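Local coordinates for hypothetical protein Atu2299 (Agrobacterium tumefaciens, PDB 2HLY), which is of unknown function but belongs to the DUF2026 family, which is grouped with the papain-like cysteine peptidases of clan CA, at residues V19-L24 with P197-M202; F14-V19 with N171-S176. All coordinates share one frame; numbering follows the deposited sequence.

Interaction 1: residues V19-L24 with P197-M202; sequences VINSLL and PLTGEM
S22 and T199 carry most of this contact, with L198 next. It joins the C-terminal part of helix 10-24 to the loop that leaves strand 193-197, the second strand of a two-stranded antiparallel hairpin with 183-187. The helix offers mainly side chains; the loop answers with both backbone and side chain.

S22 OG is the main acceptor. The backbone N of T199 donates to it over 2.8 Å, with an N-H...O angle of 161°. Within the helix, S22 OG also bonds to R18 O, one turn back. Its chi1 of -60° sets OG beside the backbone N and anti to the carbonyl carbon. A buried hydroxyl is thus held between a carbonyl of its own helix and an amide of the loop. S22 CB lies 3.4 Å from P197 O. One water ties the two backbones together, donating to S22 O and, at 2.7 Å, to P197 O.

T199 points its CB at the helix. Its OG1 sits between the backbone N and the carbonyl carbon. The side chains of T199 and N21 cross at about a right angle. T199 CG2 is also near the amide, 3.6 Å from N21 ND2.

L198 CB points away from the helix overall, yet the residue lies close: its CA is 3.3 Å from S22 OG and its CD2 3.8 Å. The same methyl makes a looser apolar contact with V19 CG2. On the helix 160-172 side L198 also touches W172. N21 ND2 donates to T199 OG1 at 3.1 Å, with an N-H...O angle of 158°, and that oxygen lies close to the plane of the N21 amide.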
ATOM      1  N   VAL A  19       6.513   7.324   4.357  1.00  8.83           N
ATOM      2  CA  VAL A  19       6.796   8.265   3.273  1.00  9.40           C
ATOM      3  C   VAL A  19       5.542   8.529   2.441  1.00  9.62           C
ATOM      4  O   VAL A  19       5.169   9.676   2.199  1.00  9.66           O
ATOM      5  CB  VAL A  19       7.957   7.774   2.391  1.00  9.56           C
ATOM      6  CG1 VAL A  19       8.021   8.559   1.067  1.00 10.99           C
ATOM      7  CG2 VAL A  19       9.263   7.889   3.172  1.00  9.52           C
ATOM      8  N   ILE A  20       4.891   7.454   2.000  1.00  9.33           N
ATOM      9  CA  ILE A  20       3.738   7.599   1.121  1.00  9.94           C
ATOM     10  C   ILE A  20       2.593   8.276   1.873  1.00 10.38           C
ATOM     11  O   ILE A  20       1.926   9.183   1.344  1.00 11.10           O
ATOM     12  CB  ILE A  20       3.291   6.236   0.549  1.00  9.80           C
ATOM     13  CG1 ILE A  20       4.445   5.583  -0.216  1.00  9.97           C
ATOM     14  CG2 ILE A  20       2.021   6.417  -0.306  1.00  9.69           C
ATOM     15  CD1 ILE A  20       4.200   4.129  -0.613  1.00  9.97           C
ATOM     16  N   ASN A  21       2.376   7.852   3.119  1.00 10.91           N
ATOM     17  CA  ASN A  21       1.317   8.447   3.933  1.00 12.15           C
ATOM     18  C   ASN A  21       1.533   9.943   4.107  1.00 11.87           C
ATOM     19  O   ASN A  21       0.591  10.741   4.054  1.00 12.42           O
ATOM     20  CB  ASN A  21       1.279   7.797   5.305  1.00 11.93           C
ATOM     21  CG  ASN A  21       0.047   8.174   6.078  1.00 14.27           C
ATOM     22  OD1 ASN A  21      -1.078   8.035   5.575  1.00 17.23           O
ATOM     23  ND2 ASN A  21       0.244   8.685   7.289  1.00 16.09           N
ATOM     24  N   SER A  22       2.785  10.322   4.312  1.00 11.76           N
ATOM     25  CA  SER A  22       3.131  11.724   4.542  1.00 12.66           C
ATOM     26  C   SER A  22       2.830  12.589   3.317  1.00 12.64           C
ATOM     27  O   SER A  22       2.382  13.736   3.448  1.00 13.36           O
ATOM     28  CB  SER A  22       4.606  11.841   4.923  1.00 11.91           C
ATOM     29  OG  SER A  22       4.879  11.102   6.107  1.00 13.32           O
ATOM     30  N   LEU A  23       3.060  12.028   2.135  1.00 12.56           N
ATOM     31  CA  LEU A  23       2.803  12.732   0.878  1.00 13.90           C
ATOM     32  C   LEU A  23       1.306  12.798   0.535  1.00 15.15           C
ATOM     33  O   LEU A  23       0.846  13.743  -0.133  1.00 16.13           O
ATOM     34  CB  LEU A  23       3.579  12.052  -0.258  1.00 13.23           C
ATOM     35  CG  LEU A  23       5.091  12.266  -0.216  1.00 13.17           C
ATOM     36  CD1 LEU A  23       5.822  11.310  -1.144  1.00 12.56           C
ATOM     37  CD2 LEU A  23       5.411  13.726  -0.586  1.00 14.58           C
ATOM     38  N   LEU A  24       0.554  11.821   1.000  1.00 17.46           N
ATOM     39  CA  LEU A  24      -0.856  11.709   0.680  1.00 18.76           C
ATOM     40  C   LEU A  24      -1.772  12.436   1.597  1.00 20.40           C
ATOM     41  O   LEU A  24      -2.865  12.701   1.263  1.00 19.55           O
ATOM     42  CB  LEU A  24      -1.274  10.298   0.804  1.00 19.41           C
ATOM     43  CG  LEU A  24      -0.990   9.497  -0.402  1.00 21.06           C
ATOM     44  CD1 LEU A  24      -1.470  10.221  -1.630  1.00 25.30           C
ATOM     45  CD2 LEU A  24       0.408   9.211  -0.495  1.00 23.97           C
ATOM     46  N   PRO A 197       6.075  17.223   6.293  1.00 16.12           N
ATOM     47  CA  PRO A 197       6.723  16.473   7.360  1.00 15.29           C
ATOM     48  C   PRO A 197       6.384  14.993   7.324  1.00 14.74           C
ATOM     49  O   PRO A 197       5.317  14.613   6.840  1.00 14.44           O
ATOM     50  CB  PRO A 197       6.095  17.070   8.620  1.00 15.45           C
ATOM     51  CG  PRO A 197       4.731  17.446   8.203  1.00 15.97           C
ATOM     52  CD  PRO A 197       4.794  17.808   6.737  1.00 16.24           C
ATOM     53  N   LEU A 198       7.272  14.163   7.853  1.00 14.48           N
ATOM     54  CA  LEU A 198       6.907  12.764   8.059  1.00 14.18           C
ATOM     55  C   LEU A 198       5.805  12.683   9.107  1.00 14.21           C
ATOM     56  O   LEU A 198       5.868  13.372  10.133  1.00 14.93           O
ATOM     57  CB  LEU A 198       8.121  11.963   8.526  1.00 14.20           C
ATOM     58  CG  LEU A 198       9.185  11.593   7.492  1.00 14.96           C
ATOM     59  CD1 LEU A 198      10.439  11.043   8.188  1.00 18.76           C
ATOM     60  CD2 LEU A 198       8.658  10.603   6.449  1.00 15.62           C
ATOM     61  N   THR A 199       4.781  11.876   8.847  1.00 13.78           N
ATOM     62  CA  THR A 199       3.726  11.651   9.842  1.00 13.74           C
ATOM     63  C   THR A 199       4.296  10.863  11.039  1.00 13.80           C
ATOM     64  O   THR A 199       5.376  10.274  10.949  1.00 14.11           O
ATOM     65  CB  THR A 199       2.482  10.950   9.229  1.00 14.63           C
ATOM     66  OG1 THR A 199       2.881   9.720   8.626  1.00 14.18           O
ATOM     67  CG2 THR A 199       1.831  11.850   8.159  1.00 15.19           C
ATOM     68  N   GLY A 200       3.568  10.848  12.156  1.00 14.07           N
ATOM     69  CA  GLY A 200       4.178  10.471  13.436  1.00 14.36           C
ATOM     70  C   GLY A 200       3.645   9.289  14.228  1.00 14.45           C
ATOM     71  O   GLY A 200       3.837   9.235  15.437  1.00 14.13           O
ATOM     72  N   GLU A 201       2.999   8.327  13.567  1.00 15.41           N
ATOM     73  CA  GLU A 201       2.490   7.138  14.278  1.00 16.47           C
ATOM     74  C   GLU A 201       3.640   6.191  14.631  1.00 15.81           C
ATOM     75  O   GLU A 201       4.601   6.068  13.873  1.00 16.06           O
ATOM     76  CB  GLU A 201       1.433   6.402  13.431  1.00 17.47           C
ATOM     77  CG  GLU A 201       0.615   5.320  14.181  1.00 19.29           C
ATOM     78  CD  GLU A 201      -0.433   4.631  13.282  1.00 19.57           C
ATOM     79  OE1 GLU A 201      -0.485   4.941  12.067  1.00 25.43           O
ATOM     80  OE2 GLU A 201      -1.204   3.779  13.783  1.00 22.09           O
ATOM     81  N   MET A 202       3.543   5.554  15.797  1.00 15.02           N
ATOM     82  CA  MET A 202       4.449   4.478  16.184  1.00 15.02           C
ATOM     83  C   MET A 202       3.923   3.212  15.534  1.00 14.39           C
ATOM     84  O   MET A 202       2.734   2.905  15.650  1.00 14.87           O
ATOM     85  CB  MET A 202       4.461   4.325  17.710  1.00 15.47           C
ATOM     86  CG  MET A 202       5.494   3.371  18.251  1.00 16.99           C
ATOM     87  SD  MET A 202       5.679   3.598  20.034  1.00 18.94           S
ATOM     88  CE  MET A 202       6.817   4.978  20.093  1.00 18.99           C
TER
HETATM   89  O   HOH W   1       2.777  15.071   5.936  1.00 18.31           O

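Interaction 2: residues F14-V19 with N171-S176; sequences FRIYRV and NWFRKS
R15 runs out from helix 10-24 over the chain that follows helix 160-172. Its CB meets the edge of the F173 ring, 3.8 Å from CE1 and near the ring plane. From CG to NE the chain is extended. CD passes 3.3 Å from R174 O. NE and CZ lie alongside S176 CB. S176 CA sits over the centre of one guanidinium face, 3.5 Å above the plane, so the flat group lies against the backbone there. NH1 donates to R174 O over 2.8 Å, at an N-H...O angle of 147°. The donor stands above the carbonyl plane, 54° out of it. NH1 also bonds to K178 O, so the same nitrogen grips two carbonyls of this loop. NH2 makes a weak bond to a water that is also bonded to S176 OG.

Helix 10-24 here packs against the C-terminal end of helix 160-172 and the loop that follows, within the DUF2026 family region. F173 is the first residue past helix 160-172 to leave helical backbone angles, and the chain after it leads away past R15.

F173 has CG anti to the backbone N (chi1 172°), and its ring packs against I16. I16 CG1 comes within 3.5 Å of F173 CE1, and I16 CD1 lies over one face. I45 of helix 31-50 touches both side chains.

W172 is the last residue of helix 160-172. V19 and W172 lie side by side, pointing opposite ways. V19 CG2 stands above one face of the indole, offset toward the rim, and V19 CG1 is 4.1 Å from W172 CE3. W172 NE1 bonds to A181 O.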
ATOM      1  N   PHE A  14       7.856  -0.158   6.976  1.00  7.59           N
ATOM      2  CA  PHE A  14       7.239   0.960   7.669  1.00  8.22           C
ATOM      3  C   PHE A  14       7.748   2.315   7.173  1.00  8.70           C
ATOM      4  O   PHE A  14       6.977   3.260   7.089  1.00  8.73           O
ATOM      5  CB  PHE A  14       7.390   0.814   9.186  1.00  8.67           C
ATOM      6  CG  PHE A  14       6.517  -0.256   9.788  1.00  8.51           C
ATOM      7  CD1 PHE A  14       5.177  -0.389   9.418  1.00  9.23           C
ATOM      8  CD2 PHE A  14       7.039  -1.134  10.750  1.00 10.94           C
ATOM      9  CE1 PHE A  14       4.364  -1.375  10.005  1.00 10.77           C
ATOM     10  CE2 PHE A  14       6.233  -2.119  11.328  1.00 11.40           C
ATOM     11  CZ  PHE A  14       4.902  -2.238  10.951  1.00 10.77           C
ATOM     12  N   ARG A  15       9.041   2.416   6.853  1.00  8.57           N
ATOM     13  CA  ARG A  15       9.572   3.661   6.246  1.00  9.24           C
ATOM     14  C   ARG A  15       8.795   4.001   4.975  1.00  8.98           C
ATOM     15  O   ARG A  15       8.427   5.169   4.740  1.00 10.36           O
ATOM     16  CB  ARG A  15      11.053   3.503   5.911  1.00  9.54           C
ATOM     17  CG  ARG A  15      11.937   3.525   7.160  1.00 11.08           C
ATOM     18  CD  ARG A  15      13.422   3.486   6.775  1.00 12.89           C
ATOM     19  NE  ARG A  15      14.246   3.719   7.959  1.00 12.83           N
ATOM     20  CZ  ARG A  15      15.399   4.389   7.963  1.00 13.29           C
ATOM     21  NH1 ARG A  15      15.902   4.890   6.837  1.00 13.59           N
ATOM     22  NH2 ARG A  15      16.051   4.551   9.104  1.00 15.12           N
ATOM     23  N   ILE A  16       8.531   2.985   4.159  1.00  8.76           N
ATOM     24  CA  ILE A  16       7.831   3.196   2.880  1.00  9.10           C
ATOM     25  C   ILE A  16       6.398   3.664   3.130  1.00  8.97           C
ATOM     26  O   ILE A  16       5.939   4.658   2.558  1.00  8.81           O
ATOM     27  CB  ILE A  16       7.867   1.929   1.985  1.00  8.57           C
ATOM     28  CG1 ILE A  16       9.312   1.654   1.547  1.00  9.60           C
ATOM     29  CG2 ILE A  16       6.949   2.098   0.765  1.00  9.71           C
ATOM     30  CD1 ILE A  16       9.534   0.274   0.893  1.00  9.87           C
ATOM     31  N   TYR A  17       5.703   2.964   4.020  1.00  8.76           N
ATOM     32  CA  TYR A  17       4.365   3.389   4.405  1.00  8.97           C
ATOM     33  C   TYR A  17       4.399   4.842   4.890  1.00  9.09           C
ATOM     34  O   TYR A  17       3.590   5.665   4.450  1.00  9.77           O
ATOM     35  CB  TYR A  17       3.733   2.468   5.474  1.00  9.75           C
ATOM     36  CG  TYR A  17       2.554   3.147   6.151  1.00 10.09           C
ATOM     37  CD1 TYR A  17       1.284   3.142   5.555  1.00  8.98           C
ATOM     38  CD2 TYR A  17       2.723   3.856   7.344  1.00 11.73           C
ATOM     39  CE1 TYR A  17       0.214   3.808   6.148  1.00 11.59           C
ATOM     40  CE2 TYR A  17       1.650   4.519   7.954  1.00 12.67           C
ATOM     41  CZ  TYR A  17       0.410   4.496   7.347  1.00 11.24           C
ATOM     42  OH  TYR A  17      -0.665   5.166   7.925  1.00 14.53           O
ATOM     43  N   ARG A  18       5.337   5.156   5.787  1.00  8.33           N
ATOM     44  CA  ARG A  18       5.388   6.508   6.367  1.00  8.82           C
ATOM     45  C   ARG A  18       5.600   7.581   5.294  1.00  8.90           C
ATOM     46  O   ARG A  18       4.910   8.605   5.308  1.00  9.74           O
ATOM     47  CB  ARG A  18       6.453   6.591   7.452  1.00  9.07           C
ATOM     48  CG  ARG A  18       6.277   7.814   8.351  1.00 10.47           C
ATOM     49  CD  ARG A  18       7.382   7.889   9.405  1.00 12.14           C
ATOM     50  NE  ARG A  18       7.427   6.723  10.301  1.00 11.88           N
ATOM     51  CZ  ARG A  18       6.657   6.551  11.375  1.00 14.11           C
ATOM     52  NH1 ARG A  18       5.748   7.466  11.713  1.00 12.41           N
ATOM     53  NH2 ARG A  18       6.794   5.452  12.121  1.00 13.16           N
ATOM     54  N   VAL A  19       6.513   7.324   4.357  1.00  8.83           N
ATOM     55  CA  VAL A  19       6.796   8.265   3.273  1.00  9.40           C
ATOM     56  C   VAL A  19       5.542   8.529   2.441  1.00  9.62           C
ATOM     57  O   VAL A  19       5.169   9.676   2.199  1.00  9.66           O
ATOM     58  CB  VAL A  19       7.957   7.774   2.391  1.00  9.56           C
ATOM     59  CG1 VAL A  19       8.021   8.559   1.067  1.00 10.99           C
ATOM     60  CG2 VAL A  19       9.263   7.889   3.172  1.00  9.52           C
ATOM     61  N   ASN A 171      12.932   9.480  -3.586  1.00 10.39           N
ATOM     62  CA  ASN A 171      14.107  10.214  -3.130  1.00 12.39           C
ATOM     63  C   ASN A 171      14.160  10.448  -1.617  1.00 12.24           C
ATOM     64  O   ASN A 171      15.252  10.632  -1.053  1.00 13.49           O
ATOM     65  CB  ASN A 171      14.251  11.478  -3.952  1.00 12.81           C
ATOM     66  CG  ASN A 171      14.870  11.184  -5.302  1.00 16.67           C
ATOM     67  OD1 ASN A 171      16.037  10.813  -5.384  1.00 19.99           O
ATOM     68  ND2 ASN A 171      14.089  11.306  -6.356  1.00 18.32           N
ATOM     69  N   TRP A 172      12.998  10.400  -0.968  1.00 11.74           N
ATOM     70  CA  TRP A 172      12.878  10.524   0.491  1.00 11.92           C
ATOM     71  C   TRP A 172      13.280   9.206   1.174  1.00 11.48           C
ATOM     72  O   TRP A 172      14.026   9.201   2.162  1.00 11.74           O
ATOM     73  CB  TRP A 172      11.436  10.843   0.869  1.00 12.08           C
ATOM     74  CG  TRP A 172      11.262  11.577   2.186  1.00 12.76           C
ATOM     75  CD1 TRP A 172      12.174  11.710   3.212  1.00 14.21           C
ATOM     76  CD2 TRP A 172      10.078  12.250   2.606  1.00 12.71           C
ATOM     77  NE1 TRP A 172      11.620  12.474   4.235  1.00 13.58           N
ATOM     78  CE2 TRP A 172      10.332  12.797   3.894  1.00 13.32           C
ATOM     79  CE3 TRP A 172       8.820  12.458   2.013  1.00 13.33           C
ATOM     80  CZ2 TRP A 172       9.376  13.550   4.588  1.00 13.30           C
ATOM     81  CZ3 TRP A 172       7.864  13.194   2.705  1.00 14.27           C
ATOM     82  CH2 TRP A 172       8.149  13.726   3.992  1.00 14.14           C
ATOM     83  N   PHE A 173      12.753   8.094   0.660  1.00 10.57           N
ATOM     84  CA  PHE A 173      13.036   6.781   1.233  1.00 10.93           C
ATOM     85  C   PHE A 173      14.525   6.445   1.210  1.00 11.42           C
ATOM     86  O   PHE A 173      15.173   6.626   0.188  1.00 11.35           O
ATOM     87  CB  PHE A 173      12.258   5.687   0.487  1.00 10.73           C
ATOM     88  CG  PHE A 173      12.647   4.296   0.913  1.00 10.64           C
ATOM     89  CD1 PHE A 173      12.175   3.772   2.122  1.00  9.91           C
ATOM     90  CD2 PHE A 173      13.539   3.542   0.153  1.00 10.76           C
ATOM     91  CE1 PHE A 173      12.551   2.499   2.528  1.00  9.16           C
ATOM     92  CE2 PHE A 173      13.935   2.272   0.556  1.00  9.20           C
ATOM     93  CZ  PHE A 173      13.438   1.741   1.753  1.00  8.99           C
ATOM     94  N   ARG A 174      15.034   5.946   2.340  1.00 11.66           N
ATOM     95  CA  ARG A 174      16.383   5.376   2.456  1.00 12.41           C
ATOM     96  C   ARG A 174      16.244   4.099   3.264  1.00 11.70           C
ATOM     97  O   ARG A 174      15.430   4.043   4.197  1.00 11.60           O
ATOM     98  CB  ARG A 174      17.336   6.326   3.195  1.00 12.74           C
ATOM     99  CG  ARG A 174      17.585   7.636   2.478  1.00 14.32           C
ATOM    100  CD  ARG A 174      18.370   8.630   3.314  1.00 15.53           C
ATOM    101  NE  ARG A 174      18.340   9.906   2.605  1.00 20.63           N
ATOM    102  CZ  ARG A 174      19.329  10.380   1.848  1.00 21.89           C
ATOM    103  NH1 ARG A 174      19.179  11.547   1.230  1.00 24.34           N
ATOM    104  NH2 ARG A 174      20.472   9.714   1.733  1.00 24.37           N
ATOM    105  N   LYS A 175      17.035   3.087   2.929  1.00 11.17           N
ATOM    106  CA  LYS A 175      17.003   1.857   3.733  1.00 12.20           C
ATOM    107  C   LYS A 175      17.599   2.126   5.113  1.00 12.79           C
ATOM    108  O   LYS A 175      18.552   2.898   5.259  1.00 13.53           O
ATOM    109  CB  LYS A 175      17.750   0.714   3.052  1.00 12.61           C
ATOM    110  CG  LYS A 175      17.113   0.262   1.761  1.00 13.15           C
ATOM    111  CD  LYS A 175      17.921  -0.825   1.095  1.00 12.95           C
ATOM    112  CE  LYS A 175      17.448  -1.091  -0.315  1.00 14.49           C
ATOM    113  NZ  LYS A 175      18.225  -2.181  -0.936  1.00 14.47           N
ATOM    114  N   SER A 176      17.020   1.499   6.131  1.00 13.24           N
ATOM    115  CA  SER A 176      17.562   1.585   7.486  1.00 14.67           C
ATOM    116  C   SER A 176      19.013   1.080   7.506  1.00 14.78           C
ATOM    117  O   SER A 176      19.348   0.138   6.788  1.00 14.40           O
ATOM    118  CB  SER A 176      16.696   0.764   8.451  1.00 14.99           C
ATOM    119  OG  SER A 176      17.134   0.929   9.788  1.00 18.40           O
TER
HETATM  120  O   HOH W   2      16.584   2.741  11.741  1.00 38.63           O

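In the fold
Both interactions use helix 10-24, and their centres are about 9 Å apart. They share V19, which contacts L198 in interaction 1 and W172 in interaction 2. Those two partners also touch each other, with L198 CG 3.5 Å from W172 CZ2. R18 joins the sites by a polar route. It belongs to 14-19, but its NH1 probably bonds T199 O at 2.9 Å and E201 O at 2.8 Å, both in 197-202. Helix 10-24 thus receives two separate pieces from late in the chain; along the chain the two contacts cross. Both contacts lie on the same side of the chain's centre.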